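Local coordinates for alpha-glucosidase YIHQ (Escherichia coli, PDB 5AEG), which hydrolyses sulfoquinovosyl diacylglycerides and simple sulfoquinovosides such as sulfoquinovosyl glycerol, releasing sulfoquinovose for use as a source of carbon and sulfur, at residues A[48-53]-A[411-416]; A[294-299]-A[367-372]; A[305-310]-A[341-346]. All blocks are in the same frame, centred on the assembly; numbering follows the deposited sequence.

Interaction 1 (A[48-53]-A[411-416]); sequences IDMFRG and PTDTYL
The carboxylate of D413 is the flat group in this contact, and the thioether of M50 meets it. Methyl CE of M50 stands obliquely to the carboxylate, 3.6 Å from OD1 of D413 and only slightly farther from OD2. P411 offers its CB, which lies 3.8 Å from SD of M50, while Y363 packs against the same proline. Y363 also gives D413 OD1 its polar partner through its hydroxyl, so the methionine methyl lies beside a carboxylate that is already held.

T412 N points at SD of M50 over 3.5 Å, with an N-H...S angle of 149°, which makes a weak hydrogen bond. The bend at the last torsion of M50, chi3 -73°, swings CE off the line of the chain and onto D413, while SD stays over the start of the turn. M50 and T412 slide past each other in opposite directions, and T412 OG1 comes within 3.6 Å of the same sulfur. I48 and T412 meet tip to tip: CG2 of I48 is 3.6 Å from OG1 of T412, and CD1 lies near CB and CG2 of the threonine.

T414 OG1 donates to P411 O at 2.8 Å, reinforcing the weak backbone bond from T414 N to the same oxygen. This closes a type I beta turn from P411 to T414, in the loop between strand 401-404 and helix 422-444 of the catalytic barrel. I48 at the end of strand 39-49 and M50 just beyond it pack on that turn. The arrangement is a strand end and the loop after it, from the N-terminal beta domain, packed on a barrel loop of a GH31 enzyme, with P411 about 10 Å, side chain to side chain, from E408, an active-site residue by similarity.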
loop_
_atom_site.group_PDB
_atom_site.type_symbol
_atom_site.label_atom_id
_atom_site.label_comp_id
_atom_site.label_asym_id
_atom_site.label_seq_id
_atom_site.Cartn_x
_atom_site.Cartn_y
_atom_site.Cartn_z
ATOM N N ILE A 48 22.187 -10.434 2.451
ATOM C CA ILE A 48 20.743 -10.669 2.502
ATOM C C ILE A 48 20.456 -12.013 3.107
ATOM O O ILE A 48 21.032 -12.997 2.634
ATOM C CB ILE A 48 20.160 -10.668 1.112
ATOM C CG1 ILE A 48 20.339 -9.282 0.516
ATOM C CG2 ILE A 48 18.666 -11.007 1.145
ATOM C CD1 ILE A 48 19.984 -9.176 -0.961
ATOM N N ASP A 49 19.651 -12.050 4.187
ATOM C CA ASP A 49 19.076 -13.327 4.649
ATOM C C ASP A 49 17.576 -13.195 4.455
ATOM O O ASP A 49 16.974 -12.321 5.105
ATOM C CB ASP A 49 19.431 -13.573 6.108
ATOM C CG ASP A 49 20.919 -13.756 6.311
ATOM O OD1 ASP A 49 21.508 -14.636 5.666
ATOM O OD2 ASP A 49 21.496 -12.946 7.038
ATOM N N MET A 50 17.025 -13.987 3.522
ATOM C CA MET A 50 15.658 -13.831 3.079
ATOM C C MET A 50 14.596 -14.123 4.143
ATOM O O MET A 50 13.506 -13.438 4.196
ATOM C CB MET A 50 15.409 -14.709 1.902
ATOM C CG MET A 50 16.328 -14.319 0.756
ATOM S SD MET A 50 15.840 -14.926 -0.859
ATOM C CE MET A 50 16.265 -16.705 -0.692
ATOM N N PHE A 51 14.866 -15.129 4.988
ATOM C CA PHE A 51 13.876 -15.614 5.965
ATOM C C PHE A 51 12.439 -15.742 5.401
ATOM O O PHE A 51 11.431 -15.178 5.967
ATOM C CB PHE A 51 13.892 -14.664 7.183
ATOM C CG PHE A 51 15.122 -14.739 8.009
ATOM C CD1 PHE A 51 15.397 -15.925 8.725
ATOM C CD2 PHE A 51 16.011 -13.667 8.124
ATOM C CE1 PHE A 51 16.522 -16.005 9.506
ATOM C CE2 PHE A 51 17.154 -13.746 8.935
ATOM C CZ PHE A 51 17.408 -14.916 9.617
ATOM N N ARG A 52 12.296 -16.375 4.233
ATOM C CA ARG A 52 10.934 -16.603 3.666
ATOM C C ARG A 52 10.127 -15.309 3.437
ATOM O O ARG A 52 8.889 -15.309 3.402
ATOM C CB ARG A 52 10.158 -17.563 4.490
ATOM C CG ARG A 52 11.084 -18.700 4.958
ATOM C CD ARG A 52 10.414 -19.734 5.842
ATOM N NE ARG A 52 9.571 -20.630 5.073
ATOM C CZ ARG A 52 8.621 -21.417 5.570
ATOM N NH1 ARG A 52 8.323 -21.450 6.874
ATOM N NH2 ARG A 52 7.944 -22.170 4.732
ATOM N N GLY A 53 10.855 -14.219 3.222
ATOM C CA GLY A 53 10.183 -12.925 2.948
ATOM C C GLY A 53 10.320 -11.947 4.030
ATOM O O GLY A 53 10.022 -10.774 3.797
ATOM N N PRO A 411 12.397 -13.833 -4.567
ATOM C CA PRO A 411 13.658 -14.129 -3.875
ATOM C C PRO A 411 14.810 -13.508 -4.602
ATOM O O PRO A 411 14.770 -13.364 -5.851
ATOM C CB PRO A 411 13.753 -15.683 -3.943
ATOM C CG PRO A 411 12.333 -16.109 -3.960
ATOM C CD PRO A 411 11.770 -15.109 -4.993
ATOM N N THR A 412 15.780 -13.078 -3.835
ATOM C CA THR A 412 16.906 -12.354 -4.432
ATOM C C THR A 412 17.996 -13.212 -5.069
ATOM O O THR A 412 18.960 -12.681 -5.661
ATOM C CB THR A 412 17.535 -11.420 -3.402
ATOM O OG1 THR A 412 17.489 -12.015 -2.090
ATOM C CG2 THR A 412 16.729 -10.150 -3.371
ATOM N N ASP A 413 17.813 -14.506 -5.010
ATOM C CA ASP A 413 18.685 -15.489 -5.728
ATOM C C ASP A 413 17.932 -16.192 -6.861
ATOM O O ASP A 413 18.328 -17.287 -7.260
ATOM C CB ASP A 413 19.316 -16.460 -4.733
ATOM C CG ASP A 413 18.339 -17.273 -4.005
ATOM O OD1 ASP A 413 17.132 -17.045 -4.172
ATOM O OD2 ASP A 413 18.742 -18.134 -3.207
ATOM N N THR A 414 16.876 -15.547 -7.406
ATOM C CA THR A 414 16.320 -15.957 -8.680
ATOM C C THR A 414 17.120 -15.336 -9.818
ATOM O O THR A 414 17.794 -14.306 -9.622
ATOM C CB THR A 414 14.857 -15.482 -8.876
ATOM O OG1 THR A 414 14.789 -14.068 -8.612
ATOM C CG2 THR A 414 13.942 -16.269 -7.945
ATOM N N TYR A 415 16.997 -15.973 -10.995
ATOM C CA TYR A 415 17.575 -15.552 -12.238
ATOM C C TYR A 415 16.417 -15.425 -13.185
ATOM O O TYR A 415 15.641 -16.369 -13.368
ATOM C CB TYR A 415 18.627 -16.577 -12.738
ATOM C CG TYR A 415 19.795 -16.538 -11.842
ATOM C CD1 TYR A 415 19.769 -17.205 -10.651
ATOM C CD2 TYR A 415 20.891 -15.716 -12.121
ATOM C CE1 TYR A 415 20.806 -17.088 -9.750
ATOM C CE2 TYR A 415 21.947 -15.620 -11.235
ATOM C CZ TYR A 415 21.879 -16.304 -10.047
ATOM O OH TYR A 415 22.882 -16.267 -9.136
ATOM N N LEU A 416 16.319 -14.228 -13.762
ATOM C CA LEU A 416 15.187 -13.794 -14.504
ATOM C C LEU A 416 15.477 -13.710 -15.982
ATOM O O LEU A 416 16.606 -13.405 -16.379
ATOM C CB LEU A 416 14.765 -12.393 -14.029
ATOM C CG LEU A 416 14.424 -12.510 -12.542
ATOM C CD1 LEU A 416 14.554 -11.228 -11.831
ATOM C CD2 LEU A 416 13.084 -13.223 -12.361
#

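Interaction 2 (A[294-299]-A[367-372])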
loop_
_atom_site.group_PDB
_atom_site.type_symbol
_atom_site.label_atom_id
_atom_site.label_comp_id
_atom_site.label_asym_id
_atom_site.label_seq_id
_atom_site.Cartn_x
_atom_site.Cartn_y
_atom_site.Cartn_z
ATOM N N ARG A 294 -5.777 -26.968 0.940
ATOM C CA ARG A 294 -4.572 -27.760 1.230
ATOM C C ARG A 294 -4.423 -27.862 2.736
ATOM O O ARG A 294 -4.302 -26.844 3.463
ATOM C CB ARG A 294 -3.365 -27.124 0.554
ATOM C CG ARG A 294 -2.054 -27.825 0.945
ATOM C CD ARG A 294 -1.583 -28.690 -0.156
ATOM N NE ARG A 294 -1.158 -27.934 -1.320
ATOM C CZ ARG A 294 -0.717 -28.516 -2.408
ATOM N NH1 ARG A 294 -0.671 -29.866 -2.505
ATOM N NH2 ARG A 294 -0.352 -27.774 -3.436
ATOM N N MET A 295 -4.442 -29.095 3.241
ATOM C CA MET A 295 -4.093 -29.366 4.625
ATOM C C MET A 295 -2.575 -29.234 4.921
ATOM O O MET A 295 -1.740 -29.757 4.169
ATOM C CB MET A 295 -4.552 -30.774 4.950
ATOM C CG MET A 295 -4.993 -30.920 6.342
ATOM S SD MET A 295 -6.452 -29.832 6.577
ATOM C CE MET A 295 -6.048 -29.728 8.303
ATOM N N THR A 296 -2.224 -28.490 5.991
ATOM C CA THR A 296 -0.863 -28.418 6.538
ATOM C C THR A 296 -0.904 -28.778 8.054
ATOM O O THR A 296 -1.972 -28.888 8.657
ATOM C CB THR A 296 -0.273 -27.019 6.415
ATOM O OG1 THR A 296 -0.991 -26.144 7.294
ATOM C CG2 THR A 296 -0.303 -26.519 4.934
ATOM N N SER A 297 0.259 -28.959 8.659
ATOM C CA SER A 297 0.368 -29.166 10.121
ATOM C C SER A 297 -0.210 -28.003 10.969
ATOM O O SER A 297 -0.426 -28.200 12.153
ATOM C CB SER A 297 1.842 -29.377 10.529
ATOM O OG SER A 297 2.623 -28.328 10.011
ATOM N N PHE A 298 -0.478 -26.829 10.358
ATOM C CA PHE A 298 -1.058 -25.636 11.041
ATOM C C PHE A 298 -2.534 -25.337 10.663
ATOM O O PHE A 298 -3.033 -24.260 10.978
ATOM C CB PHE A 298 -0.176 -24.416 10.757
ATOM C CG PHE A 298 1.282 -24.764 10.601
ATOM C CD1 PHE A 298 2.068 -25.046 11.719
ATOM C CD2 PHE A 298 1.855 -24.902 9.327
ATOM C CE1 PHE A 298 3.415 -25.396 11.576
ATOM C CE2 PHE A 298 3.196 -25.262 9.176
ATOM C CZ PHE A 298 3.983 -25.498 10.301
ATOM N N GLY A 299 -3.223 -26.313 10.052
ATOM C CA GLY A 299 -4.583 -26.179 9.503
ATOM C C GLY A 299 -4.593 -25.902 7.989
ATOM O O GLY A 299 -3.592 -26.049 7.300
ATOM N N PHE A 367 6.917 -23.048 0.965
ATOM C CA PHE A 367 5.934 -22.502 1.917
ATOM C C PHE A 367 5.553 -23.620 2.901
ATOM O O PHE A 367 4.387 -23.952 3.105
ATOM C CB PHE A 367 4.737 -21.894 1.196
ATOM C CG PHE A 367 5.100 -20.742 0.291
ATOM C CD1 PHE A 367 5.365 -19.481 0.818
ATOM C CD2 PHE A 367 5.219 -20.933 -1.092
ATOM C CE1 PHE A 367 5.717 -18.422 -0.015
ATOM C CE2 PHE A 367 5.562 -19.889 -1.932
ATOM C CZ PHE A 367 5.783 -18.619 -1.385
ATOM N N GLY A 368 6.590 -24.223 3.463
ATOM C CA GLY A 368 6.486 -25.071 4.622
ATOM C C GLY A 368 6.701 -26.429 4.059
ATOM O O GLY A 368 7.788 -26.754 3.543
ATOM N N GLU A 369 5.627 -27.182 4.073
ATOM C CA GLU A 369 5.682 -28.556 3.631
ATOM C C GLU A 369 5.597 -28.613 2.071
ATOM O O GLU A 369 6.109 -29.563 1.454
ATOM C CB GLU A 369 4.627 -29.431 4.401
ATOM C CG GLU A 369 3.283 -28.786 4.859
ATOM C CD GLU A 369 3.273 -28.111 6.250
ATOM O OE1 GLU A 369 3.072 -28.809 7.276
ATOM O OE2 GLU A 369 3.396 -26.857 6.323
ATOM N N PHE A 370 5.021 -27.559 1.453
ATOM C CA PHE A 370 4.789 -27.499 -0.008
ATOM C C PHE A 370 5.570 -26.397 -0.696
ATOM O O PHE A 370 6.020 -25.488 -0.047
ATOM C CB PHE A 370 3.290 -27.352 -0.279
ATOM C CG PHE A 370 2.487 -28.511 0.292
ATOM C CD1 PHE A 370 2.347 -29.730 -0.432
ATOM C CD2 PHE A 370 1.979 -28.452 1.599
ATOM C CE1 PHE A 370 1.615 -30.807 0.102
ATOM C CE2 PHE A 370 1.263 -29.535 2.148
ATOM C CZ PHE A 370 1.078 -30.706 1.400
ATOM N N TYR A 371 5.687 -26.490 -2.010
ATOM C CA TYR A 371 6.482 -25.562 -2.824
ATOM C C TYR A 371 5.712 -24.933 -3.904
ATOM O O TYR A 371 4.766 -25.521 -4.462
ATOM C CB TYR A 371 7.624 -26.298 -3.512
ATOM C CG TYR A 371 8.473 -27.118 -2.594
ATOM C CD1 TYR A 371 8.088 -28.413 -2.232
ATOM C CD2 TYR A 371 9.667 -26.621 -2.093
ATOM C CE1 TYR A 371 8.885 -29.192 -1.413
ATOM C CE2 TYR A 371 10.460 -27.404 -1.262
ATOM C CZ TYR A 371 10.045 -28.668 -0.906
ATOM O OH TYR A 371 10.842 -29.405 -0.081
ATOM N N GLY A 372 6.165 -23.740 -4.278
ATOM C CA GLY A 372 5.530 -23.021 -5.385
ATOM C C GLY A 372 6.565 -22.557 -6.340
ATOM O O GLY A 372 7.574 -22.022 -5.883
#
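R294 and F370 form the close-packed half of this contact. CD of R294 sits over the centre of the phenyl ring, 3.6 Å from its centroid, and the guanidinium stacks beyond it with the planes 22° apart, a cation-pi pairing with CZ 4.3 Å from the centroid. Bends at chi2 and chi3 fold the arginine chain across the ring, while a salt bridge from NH1 to D341 fixes its far end. At the edge of the ring, CG2 of T296 approaches near its plane.

The other half is polar and more exposed. OE1 of E369 takes two bonds from S297: OG donates to its syn lone pair at 2.8 Å, and the backbone N comes from above the carboxylate plane at 3.1 Å. OE2 lies 3.3 Å from CE2 of the solvent-exposed F298, whose ring is turned 82° against the carboxylate. An alanine in place of E369 would probably leave S297 N and OG without this acceptor and the turn less firmly tied to segment 367-372.

Strand 293-296 and the T296-G299 hairpin turn thus lie against the 367-370 turn and the start of strand 370-374, the middle one of a three-stranded antiparallel sheet, between 337-339 and 364-367.

Interaction 3 (A[305-310]-A[341-346]); sequences NWKWNS and DKDLCE
N305 points its amide oxygen at the first turn of helix 343-351, in the family 31 TIM-barrel domain, and shows how a side chain from a distant loop can serve a helix N-terminus. K342 holds the N-cap position. CG of N305 is anti to its backbone N (chi1 -165°), which carries the amide toward the helix start. There OD1 accepts from L344 N at 3.1 Å, in the carbonyl plane and on a lone pair, with an N-H...O angle of 160°. The aliphatic part of K342 crosses N305 obliquely, its CB lying 3.3 Å from OD1. The bond sits where the helix dipole would probably strengthen the pull on the oxygen.

L344 turns its side chain back toward the loop and crosses W306 at about a right angle. Its CD1 lies 3.9 Å from CD1 of the indole, oblique to the ring, and also presses on W306 N, a buried amide with no partner in the model. W306 is the centre of an inverse gamma turn, in which K307 N bonds to N305 O. Its NE1 is held by the carbonyl of Y337, and its ring meets that of W304, a substrate-binding residue.

Farther out, K307 bends at chi3 and chi4 and crosses D343 at about a right angle, so that NZ and OD2 form a weak salt bridge of 3.4 Å.

One water completes the arrangement: it donates to OD1 of N305 at 2.7 Å and accepts from C345 N at 2.9 Å, joining the amide to a second helix N-H.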
loop_
_atom_site.group_PDB
_atom_site.type_symbol
_atom_site.label_atom_id
_atom_site.label_comp_id
_atom_site.label_asym_id
_atom_site.label_seq_id
_atom_site.Cartn_x
_atom_site.Cartn_y
_atom_site.Cartn_z
ATOM N N ASN A 305 -3.388 -23.334 -7.072
ATOM C CA ASN A 305 -3.568 -23.610 -8.481
ATOM C C ASN A 305 -4.864 -22.915 -8.916
ATOM O O ASN A 305 -5.925 -23.307 -8.486
ATOM C CB ASN A 305 -3.632 -25.132 -8.714
ATOM C CG ASN A 305 -3.460 -25.481 -10.194
ATOM O OD1 ASN A 305 -2.378 -25.361 -10.739
ATOM N ND2 ASN A 305 -4.543 -25.756 -10.859
ATOM N N TRP A 306 -4.727 -21.954 -9.829
ATOM C CA TRP A 306 -5.704 -20.884 -10.084
ATOM C C TRP A 306 -6.745 -21.308 -11.139
ATOM O O TRP A 306 -6.885 -20.772 -12.244
ATOM C CB TRP A 306 -5.002 -19.536 -10.371
ATOM C CG TRP A 306 -3.811 -19.361 -9.529
ATOM C CD1 TRP A 306 -2.528 -19.168 -9.952
ATOM C CD2 TRP A 306 -3.767 -19.302 -8.127
ATOM N NE1 TRP A 306 -1.682 -19.062 -8.906
ATOM C CE2 TRP A 306 -2.401 -19.196 -7.766
ATOM C CE3 TRP A 306 -4.730 -19.461 -7.119
ATOM C CZ2 TRP A 306 -1.998 -19.102 -6.482
ATOM C CZ3 TRP A 306 -4.315 -19.371 -5.822
ATOM C CH2 TRP A 306 -2.979 -19.203 -5.513
ATOM N N LYS A 307 -7.551 -22.259 -10.663
ATOM C CA LYS A 307 -8.654 -22.772 -11.419
ATOM C C LYS A 307 -9.725 -23.221 -10.436
ATOM O O LYS A 307 -9.406 -23.750 -9.351
ATOM C CB LYS A 307 -8.102 -23.938 -12.218
ATOM C CG LYS A 307 -8.980 -24.554 -13.279
ATOM C CD LYS A 307 -8.066 -25.225 -14.349
ATOM C CE LYS A 307 -6.832 -26.052 -13.844
ATOM N NZ LYS A 307 -5.502 -25.762 -14.514
ATOM N N TRP A 308 -10.977 -23.053 -10.810
ATOM C CA TRP A 308 -12.136 -23.400 -9.941
ATOM C C TRP A 308 -12.078 -24.868 -9.570
ATOM O O TRP A 308 -11.873 -25.695 -10.425
ATOM C CB TRP A 308 -13.467 -23.068 -10.667
ATOM C CG TRP A 308 -14.636 -23.730 -10.136
ATOM C CD1 TRP A 308 -14.949 -23.947 -8.860
ATOM C CD2 TRP A 308 -15.653 -24.349 -10.905
ATOM N NE1 TRP A 308 -16.116 -24.626 -8.757
ATOM C CE2 TRP A 308 -16.584 -24.889 -9.996
ATOM C CE3 TRP A 308 -15.883 -24.473 -12.281
ATOM C CZ2 TRP A 308 -17.767 -25.594 -10.405
ATOM C CZ3 TRP A 308 -17.099 -25.156 -12.715
ATOM C CH2 TRP A 308 -18.009 -25.707 -11.752
ATOM N N ASN A 309 -12.161 -25.175 -8.313
ATOM C CA ASN A 309 -12.116 -26.488 -7.806
ATOM C C ASN A 309 -13.573 -26.924 -7.513
ATOM O O ASN A 309 -14.192 -26.533 -6.509
ATOM C CB ASN A 309 -11.249 -26.478 -6.532
ATOM C CG ASN A 309 -11.015 -27.857 -5.931
ATOM O OD1 ASN A 309 -11.947 -28.665 -5.791
ATOM N ND2 ASN A 309 -9.790 -28.111 -5.498
ATOM N N SER A 310 -14.145 -27.753 -8.407
ATOM C CA SER A 310 -15.575 -28.146 -8.251
ATOM C C SER A 310 -15.818 -29.140 -7.156
ATOM O O SER A 310 -16.967 -29.352 -6.749
ATOM C CB SER A 310 -16.095 -28.718 -9.598
ATOM O OG SER A 310 -15.320 -29.858 -9.897
ATOM N N ASP A 341 3.065 -29.309 -7.448
ATOM C CA ASP A 341 2.409 -30.583 -7.744
ATOM C C ASP A 341 1.134 -30.459 -8.573
ATOM O O ASP A 341 0.430 -31.425 -8.672
ATOM C CB ASP A 341 2.123 -31.317 -6.445
ATOM C CG ASP A 341 1.143 -30.549 -5.514
ATOM O OD1 ASP A 341 0.981 -29.289 -5.558
ATOM O OD2 ASP A 341 0.578 -31.202 -4.644
ATOM N N LYS A 342 0.802 -29.294 -9.139
ATOM C CA LYS A 342 -0.468 -29.077 -9.870
ATOM C C LYS A 342 -0.198 -28.626 -11.250
ATOM O O LYS A 342 0.957 -28.351 -11.604
ATOM C CB LYS A 342 -1.380 -28.078 -9.083
ATOM C CG LYS A 342 -1.736 -28.634 -7.711
ATOM C CD LYS A 342 -2.858 -29.674 -7.902
ATOM C CE LYS A 342 -3.141 -30.449 -6.638
ATOM N NZ LYS A 342 -4.056 -31.531 -6.990
ATOM N N ASP A 343 -1.273 -28.500 -12.011
ATOM C CA ASP A 343 -1.302 -28.350 -13.463
ATOM C C ASP A 343 -0.579 -27.148 -13.956
ATOM O O ASP A 343 0.180 -27.226 -14.936
ATOM C CB ASP A 343 -2.750 -28.074 -13.921
ATOM C CG ASP A 343 -3.611 -29.273 -13.908
ATOM O OD1 ASP A 343 -3.062 -30.397 -13.705
ATOM O OD2 ASP A 343 -4.843 -29.066 -14.110
ATOM N N LEU A 344 -0.898 -25.974 -13.367
ATOM C CA LEU A 344 -0.297 -24.743 -13.912
ATOM C C LEU A 344 1.197 -24.747 -13.829
ATOM O O LEU A 344 1.819 -24.239 -14.755
ATOM C CB LEU A 344 -0.798 -23.429 -13.248
ATOM C CG LEU A 344 -2.281 -23.182 -13.417
ATOM C CD1 LEU A 344 -2.692 -21.894 -12.688
ATOM C CD2 LEU A 344 -2.659 -23.026 -14.893
ATOM N N CYS A 345 1.770 -25.236 -12.744
ATOM C CA CYS A 345 3.229 -25.209 -12.570
ATOM C C CYS A 345 3.882 -26.181 -13.574
ATOM O O CYS A 345 4.990 -25.923 -14.056
ATOM C CB CYS A 345 3.633 -25.649 -11.159
ATOM S SG CYS A 345 5.386 -25.321 -10.730
ATOM N N GLU A 346 3.209 -27.307 -13.851
ATOM C CA GLU A 346 3.755 -28.292 -14.833
ATOM C C GLU A 346 3.811 -27.628 -16.211
ATOM O O GLU A 346 4.821 -27.651 -16.924
ATOM C CB GLU A 346 2.859 -29.549 -14.809
ATOM C CG GLU A 346 3.327 -30.671 -15.753
ATOM C CD GLU A 346 2.285 -31.789 -15.918
ATOM O OE1 GLU A 346 1.278 -31.859 -15.137
ATOM O OE2 GLU A 346 2.492 -32.613 -16.837
HETATM O O HOH W 1 0.253 -25.191 -10.216
#

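How the interactions relate
The three contacts are nested along the chain: interaction 3 lies inside the loop closed by interaction 2, and both lie inside the much longer loop closed by interaction 1. Interactions 2 and 3 both lie in the TIM-barrel domain, with centres about 16 Å apart, and the R294-D341 salt bridge links them directly. The centres of interactions 1 and 2 are about 20 Å apart, yet R52 of interaction 1 reaches the backbone of F367 and G368 in interaction 2. Interaction 3 is about 25 Å from interaction 1, centre to centre. The set thus runs from strand 39-49 across the barrel loops to helix 343-351, passing near residues that bind the sulfolipid substrate.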